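Long-range contact in 2,3-dihydroxybenzoate-AMP ligase (PDB 1MDB), which belongs to the ANL superfamily of AMP-binding enzymes, with a large AMP-binding domain followed by a smaller C-terminal domain: residues Ser214-Ala228 / Pro241-Leu255. Residues are numbered along the deposited sequence; the frame is centred on the assembly and turned at random.
Sequences SVEVCWLDHSTVYLA and PGVLGVLYAGGRVVL
Y226 meets V246 where strand 225-228 runs beside strand 252-255, with helix 242-248 packed on one face. Strand 225-228, helix 242-248 and strand 252-255 form a right-handed beta-alpha-beta crossover in the mixed sheet of the AMP-binding domain. The connection also holds helix 235-239. Y226 CB lies 3.4 Å from V246 CG2. Y226 chi1 is 175°, which places CG opposite the backbone N, and the ring reaches along the helix to G242, whose C sits over one face. A water joins Y226 OH and G242 N. V243 CG1 touches A228 CB.

The strands pair in parallel through four backbone hydrogen bonds, from R252 N to T224 O through A228 N to V254 O. On the other sheet face, V225 CG1 packs 3.7 Å from V254 CG2. It also lies over one face of the R252 guanidinium, offset toward its rim. E271 holds R252 by a salt bridge. Helix 261-271 covers L227 and V254.

Ahead of strand 225-228, L220 CD1 packs against both P241 and V246 CG2. It is only 3.5 Å from P241 CB, a tight fit. C218 SG meets P241 CD, and P241 follows a cis peptide bond. V215 CG2 touches Y248 CD2. D221 to T224 is a type I turn, and S223 N to D221 OD1 makes an Asx turn. D221 N donates to T224 OG1 at 2.8 Å.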
loop_
_atom_site.group_PDB
_atom_site.type_symbol
_atom_site.label_atom_id
_atom_site.label_comp_id
_atom_site.label_asym_id
_atom_site.label_seq_id
_atom_site.Cartn_x
_atom_site.Cartn_y
_atom_site.Cartn_z
ATOM N N SER A 214 8.682 11.859 1.319
ATOM C CA SER A 214 7.653 11.693 0.296
ATOM C C SER A 214 7.067 13.056 -0.062
ATOM O O SER A 214 6.758 13.317 -1.215
ATOM C CB SER A 214 6.540 10.768 0.797
ATOM O OG SER A 214 7.050 9.484 1.119
ATOM N N VAL A 215 6.897 13.914 0.938
ATOM C CA VAL A 215 6.368 15.252 0.713
ATOM C C VAL A 215 7.309 16.038 -0.213
ATOM O O VAL A 215 6.885 16.625 -1.217
ATOM C CB VAL A 215 6.209 16.018 2.051
ATOM C CG1 VAL A 215 6.076 17.511 1.782
ATOM C CG2 VAL A 215 4.971 15.517 2.798
ATOM N N GLU A 216 8.587 16.039 0.130
ATOM C CA GLU A 216 9.581 16.741 -0.668
ATOM C C GLU A 216 9.689 16.151 -2.073
ATOM O O GLU A 216 9.611 16.880 -3.061
ATOM C CB GLU A 216 10.930 16.698 0.045
ATOM C CG GLU A 216 10.929 17.478 1.352
ATOM C CD GLU A 216 12.147 17.204 2.202
ATOM O OE1 GLU A 216 12.313 17.880 3.237
ATOM O OE2 GLU A 216 12.939 16.308 1.845
ATOM N N VAL A 217 9.843 14.833 -2.171
ATOM C CA VAL A 217 9.944 14.188 -3.482
ATOM C C VAL A 217 8.678 14.347 -4.330
ATOM O O VAL A 217 8.754 14.375 -5.552
ATOM C CB VAL A 217 10.240 12.672 -3.356
ATOM C CG1 VAL A 217 10.277 12.031 -4.737
ATOM C CG2 VAL A 217 11.558 12.454 -2.656
ATOM N N CYS A 218 7.517 14.458 -3.690
ATOM C CA CYS A 218 6.265 14.582 -4.431
ATOM C C CYS A 218 5.719 16.016 -4.553
ATOM O O CYS A 218 4.635 16.233 -5.091
ATOM C CB CYS A 218 5.208 13.655 -3.808
ATOM S SG CYS A 218 5.648 11.879 -3.893
ATOM N N TRP A 219 6.476 16.984 -4.048
ATOM C CA TRP A 219 6.102 18.393 -4.119
ATOM C C TRP A 219 4.749 18.744 -3.489
ATOM O O TRP A 219 4.006 19.557 -4.039
ATOM C CB TRP A 219 6.115 18.868 -5.585
ATOM C CG TRP A 219 7.439 18.697 -6.287
ATOM C CD1 TRP A 219 8.616 18.289 -5.730
ATOM C CD2 TRP A 219 7.708 18.902 -7.683
ATOM N NE1 TRP A 219 9.600 18.221 -6.690
ATOM C CE2 TRP A 219 9.068 18.592 -7.898
ATOM C CE3 TRP A 219 6.928 19.318 -8.773
ATOM C CZ2 TRP A 219 9.668 18.680 -9.161
ATOM C CZ3 TRP A 219 7.525 19.407 -10.030
ATOM C CH2 TRP A 219 8.884 19.088 -10.210
ATOM N N LEU A 220 4.424 18.152 -2.346
ATOM C CA LEU A 220 3.148 18.459 -1.704
ATOM C C LEU A 220 3.216 19.772 -0.925
ATOM O O LEU A 220 4.239 20.091 -0.313
ATOM C CB LEU A 220 2.730 17.347 -0.733
ATOM C CG LEU A 220 2.477 15.928 -1.243
ATOM C CD1 LEU A 220 1.787 15.129 -0.134
ATOM C CD2 LEU A 220 1.612 15.960 -2.498
ATOM N N ASP A 221 2.125 20.532 -0.948
ATOM C CA ASP A 221 2.069 21.781 -0.202
ATOM C C ASP A 221 0.637 22.162 0.119
ATOM O O ASP A 221 -0.285 21.371 -0.075
ATOM C CB ASP A 221 2.747 22.920 -0.968
ATOM C CG ASP A 221 2.126 23.172 -2.321
ATOM O OD1 ASP A 221 0.911 22.935 -2.487
ATOM O OD2 ASP A 221 2.860 23.635 -3.223
ATOM N N HIS A 222 0.451 23.383 0.605
ATOM C CA HIS A 222 -0.881 23.853 0.960
ATOM C C HIS A 222 -1.875 23.716 -0.189
ATOM O O HIS A 222 -3.076 23.597 0.038
ATOM C CB HIS A 222 -0.829 25.317 1.421
ATOM C CG HIS A 222 -0.429 26.281 0.350
ATOM N ND1 HIS A 222 0.826 26.281 -0.220
ATOM C CD2 HIS A 222 -1.112 27.290 -0.241
ATOM C CE1 HIS A 222 0.900 27.249 -1.116
ATOM N NE2 HIS A 222 -0.262 27.876 -1.148
ATOM N N SER A 223 -1.383 23.719 -1.423
ATOM C CA SER A 223 -2.282 23.613 -2.573
ATOM C C SER A 223 -2.601 22.196 -2.999
ATOM O O SER A 223 -3.351 21.981 -3.947
ATOM C CB SER A 223 -1.720 24.385 -3.769
ATOM O OG SER A 223 -2.337 25.657 -3.859
ATOM N N THR A 224 -2.029 21.228 -2.299
ATOM C CA THR A 224 -2.275 19.835 -2.622
ATOM C C THR A 224 -3.687 19.391 -2.260
ATOM O O THR A 224 -4.153 19.616 -1.147
ATOM C CB THR A 224 -1.288 18.915 -1.873
ATOM O OG1 THR A 224 0.049 19.188 -2.314
ATOM C CG2 THR A 224 -1.633 17.445 -2.124
ATOM N N VAL A 225 -4.375 18.788 -3.222
ATOM C CA VAL A 225 -5.700 18.234 -2.984
ATOM C C VAL A 225 -5.532 16.771 -3.404
ATOM O O VAL A 225 -5.555 16.441 -4.590
ATOM C CB VAL A 225 -6.796 18.886 -3.853
ATOM C CG1 VAL A 225 -8.151 18.352 -3.431
ATOM C CG2 VAL A 225 -6.766 20.407 -3.706
ATOM N N TYR A 226 -5.330 15.903 -2.422
ATOM C CA TYR A 226 -5.119 14.487 -2.687
ATOM C C TYR A 226 -6.397 13.687 -2.516
ATOM O O TYR A 226 -7.073 13.785 -1.488
ATOM C CB TYR A 226 -4.043 13.952 -1.740
ATOM C CG TYR A 226 -3.787 12.460 -1.822
ATOM C CD1 TYR A 226 -2.655 11.956 -2.466
ATOM C CD2 TYR A 226 -4.662 11.551 -1.216
ATOM C CE1 TYR A 226 -2.396 10.573 -2.498
ATOM C CE2 TYR A 226 -4.417 10.178 -1.248
ATOM C CZ TYR A 226 -3.285 9.695 -1.885
ATOM O OH TYR A 226 -3.047 8.336 -1.897
ATOM N N LEU A 227 -6.730 12.902 -3.537
ATOM C CA LEU A 227 -7.910 12.048 -3.490
ATOM C C LEU A 227 -7.489 10.660 -3.004
ATOM O O LEU A 227 -6.609 10.015 -3.607
ATOM C CB LEU A 227 -8.523 11.896 -4.879
ATOM C CG LEU A 227 -9.701 10.925 -4.957
ATOM C CD1 LEU A 227 -10.898 11.526 -4.219
ATOM C CD2 LEU A 227 -10.051 10.652 -6.424
ATOM N N ALA A 228 -8.102 10.201 -1.918
ATOM C CA ALA A 228 -7.806 8.870 -1.396
ATOM C C ALA A 228 -8.753 7.922 -2.124
ATOM O O ALA A 228 -9.911 7.792 -1.739
ATOM C CB ALA A 228 -8.067 8.824 0.097
ATOM N N PRO A 241 2.870 9.681 -1.023
ATOM C CA PRO A 241 2.922 10.398 0.258
ATOM C C PRO A 241 1.688 10.090 1.113
ATOM O O PRO A 241 1.714 10.228 2.337
ATOM C CB PRO A 241 2.987 11.863 -0.178
ATOM C CG PRO A 241 2.174 11.863 -1.440
ATOM C CD PRO A 241 2.680 10.629 -2.138
ATOM N N GLY A 242 0.610 9.686 0.452
ATOM C CA GLY A 242 -0.609 9.323 1.154
ATOM C C GLY A 242 -1.387 10.419 1.868
ATOM O O GLY A 242 -1.085 11.612 1.748
ATOM N N VAL A 243 -2.404 10.003 2.615
ATOM C CA VAL A 243 -3.241 10.938 3.357
ATOM C C VAL A 243 -2.432 11.595 4.481
ATOM O O VAL A 243 -2.602 12.786 4.773
ATOM C CB VAL A 243 -4.495 10.223 3.934
ATOM C CG1 VAL A 243 -5.386 9.733 2.787
ATOM C CG2 VAL A 243 -4.084 9.029 4.798
ATOM N N LEU A 244 -1.540 10.828 5.099
ATOM C CA LEU A 244 -0.715 11.355 6.176
ATOM C C LEU A 244 0.359 12.301 5.645
ATOM O O LEU A 244 0.731 13.266 6.314
ATOM C CB LEU A 244 -0.072 10.210 6.974
ATOM C CG LEU A 244 -1.081 9.267 7.655
ATOM C CD1 LEU A 244 -0.333 8.352 8.604
ATOM C CD2 LEU A 244 -2.150 10.076 8.433
ATOM N N GLY A 245 0.874 12.020 4.453
ATOM C CA GLY A 245 1.875 12.908 3.884
ATOM C C GLY A 245 1.220 14.249 3.577
ATOM O O GLY A 245 1.803 15.308 3.805
ATOM N N VAL A 246 -0.010 14.193 3.076
ATOM C CA VAL A 246 -0.769 15.394 2.734
ATOM C C VAL A 246 -1.069 16.254 3.969
ATOM O O VAL A 246 -1.096 17.481 3.880
ATOM C CB VAL A 246 -2.094 15.018 2.000
ATOM C CG1 VAL A 246 -2.916 16.269 1.680
ATOM C CG2 VAL A 246 -1.768 14.281 0.705
ATOM N N LEU A 247 -1.275 15.622 5.120
ATOM C CA LEU A 247 -1.558 16.372 6.339
ATOM C C LEU A 247 -0.243 16.951 6.840
ATOM O O LEU A 247 -0.216 18.005 7.459
ATOM C CB LEU A 247 -2.154 15.471 7.430
ATOM C CG LEU A 247 -3.445 14.683 7.187
ATOM C CD1 LEU A 247 -3.815 13.966 8.475
ATOM C CD2 LEU A 247 -4.575 15.592 6.749
ATOM N N TYR A 248 0.851 16.246 6.566
ATOM C CA TYR A 248 2.166 16.705 6.985
ATOM C C TYR A 248 2.470 18.036 6.307
ATOM O O TYR A 248 3.023 18.947 6.922
ATOM C CB TYR A 248 3.243 15.687 6.590
ATOM C CG TYR A 248 4.652 16.077 7.013
ATOM C CD1 TYR A 248 5.225 15.555 8.176
ATOM C CD2 TYR A 248 5.401 16.984 6.259
ATOM C CE1 TYR A 248 6.507 15.926 8.577
ATOM C CE2 TYR A 248 6.685 17.361 6.647
ATOM C CZ TYR A 248 7.233 16.827 7.805
ATOM O OH TYR A 248 8.516 17.173 8.171
ATOM N N ALA A 249 2.101 18.131 5.035
ATOM C CA ALA A 249 2.359 19.323 4.232
ATOM C C ALA A 249 1.291 20.403 4.316
ATOM O O ALA A 249 1.417 21.438 3.669
ATOM C CB ALA A 249 2.567 18.924 2.767
ATOM N N GLY A 250 0.238 20.153 5.086
ATOM C CA GLY A 250 -0.820 21.135 5.228
ATOM C C GLY A 250 -1.797 21.170 4.074
ATOM O O GLY A 250 -2.527 22.146 3.906
ATOM N N GLY A 251 -1.821 20.111 3.273
ATOM C CA GLY A 251 -2.741 20.063 2.150
ATOM C C GLY A 251 -4.122 19.601 2.559
ATOM O O GLY A 251 -4.481 19.655 3.737
ATOM N N ARG A 252 -4.904 19.131 1.592
ATOM C CA ARG A 252 -6.261 18.681 1.865
ATOM C C ARG A 252 -6.535 17.324 1.240
ATOM O O ARG A 252 -6.215 17.096 0.082
ATOM C CB ARG A 252 -7.270 19.709 1.341
ATOM C CG ARG A 252 -8.720 19.266 1.407
ATOM C CD ARG A 252 -9.662 20.449 1.175
ATOM N NE ARG A 252 -9.651 20.939 -0.203
ATOM C CZ ARG A 252 -10.541 20.574 -1.120
ATOM N NH1 ARG A 252 -11.502 19.728 -0.795
ATOM N NH2 ARG A 252 -10.477 21.050 -2.356
ATOM N N VAL A 253 -7.151 16.438 2.016
ATOM C CA VAL A 253 -7.468 15.093 1.569
ATOM C C VAL A 253 -8.947 14.945 1.216
ATOM O O VAL A 253 -9.821 15.381 1.973
ATOM C CB VAL A 253 -7.142 14.049 2.689
ATOM C CG1 VAL A 253 -7.677 12.686 2.304
ATOM C CG2 VAL A 253 -5.640 13.987 2.941
ATOM N N VAL A 254 -9.229 14.321 0.079
ATOM C CA VAL A 254 -10.606 14.078 -0.328
ATOM C C VAL A 254 -10.813 12.577 -0.272
ATOM O O VAL A 254 -10.032 11.818 -0.848
ATOM C CB VAL A 254 -10.885 14.535 -1.768
ATOM C CG1 VAL A 254 -12.332 14.271 -2.106
ATOM C CG2 VAL A 254 -10.529 16.000 -1.937
ATOM N N LEU A 255 -11.878 12.140 0.388
ATOM C CA LEU A 255 -12.133 10.712 0.513
ATOM C C LEU A 255 -13.130 10.167 -0.497
ATOM O O LEU A 255 -14.284 10.585 -0.536
ATOM C CB LEU A 255 -12.611 10.401 1.933
ATOM C CG LEU A 255 -11.679 10.936 3.028
ATOM C CD1 LEU A 255 -12.318 10.758 4.397
ATOM C CD2 LEU A 255 -10.347 10.213 2.954
HETATM O O HOH W 1 -4.642 22.925 2.884
HETATM O O HOH W 2 -0.130 8.061 -2.316
#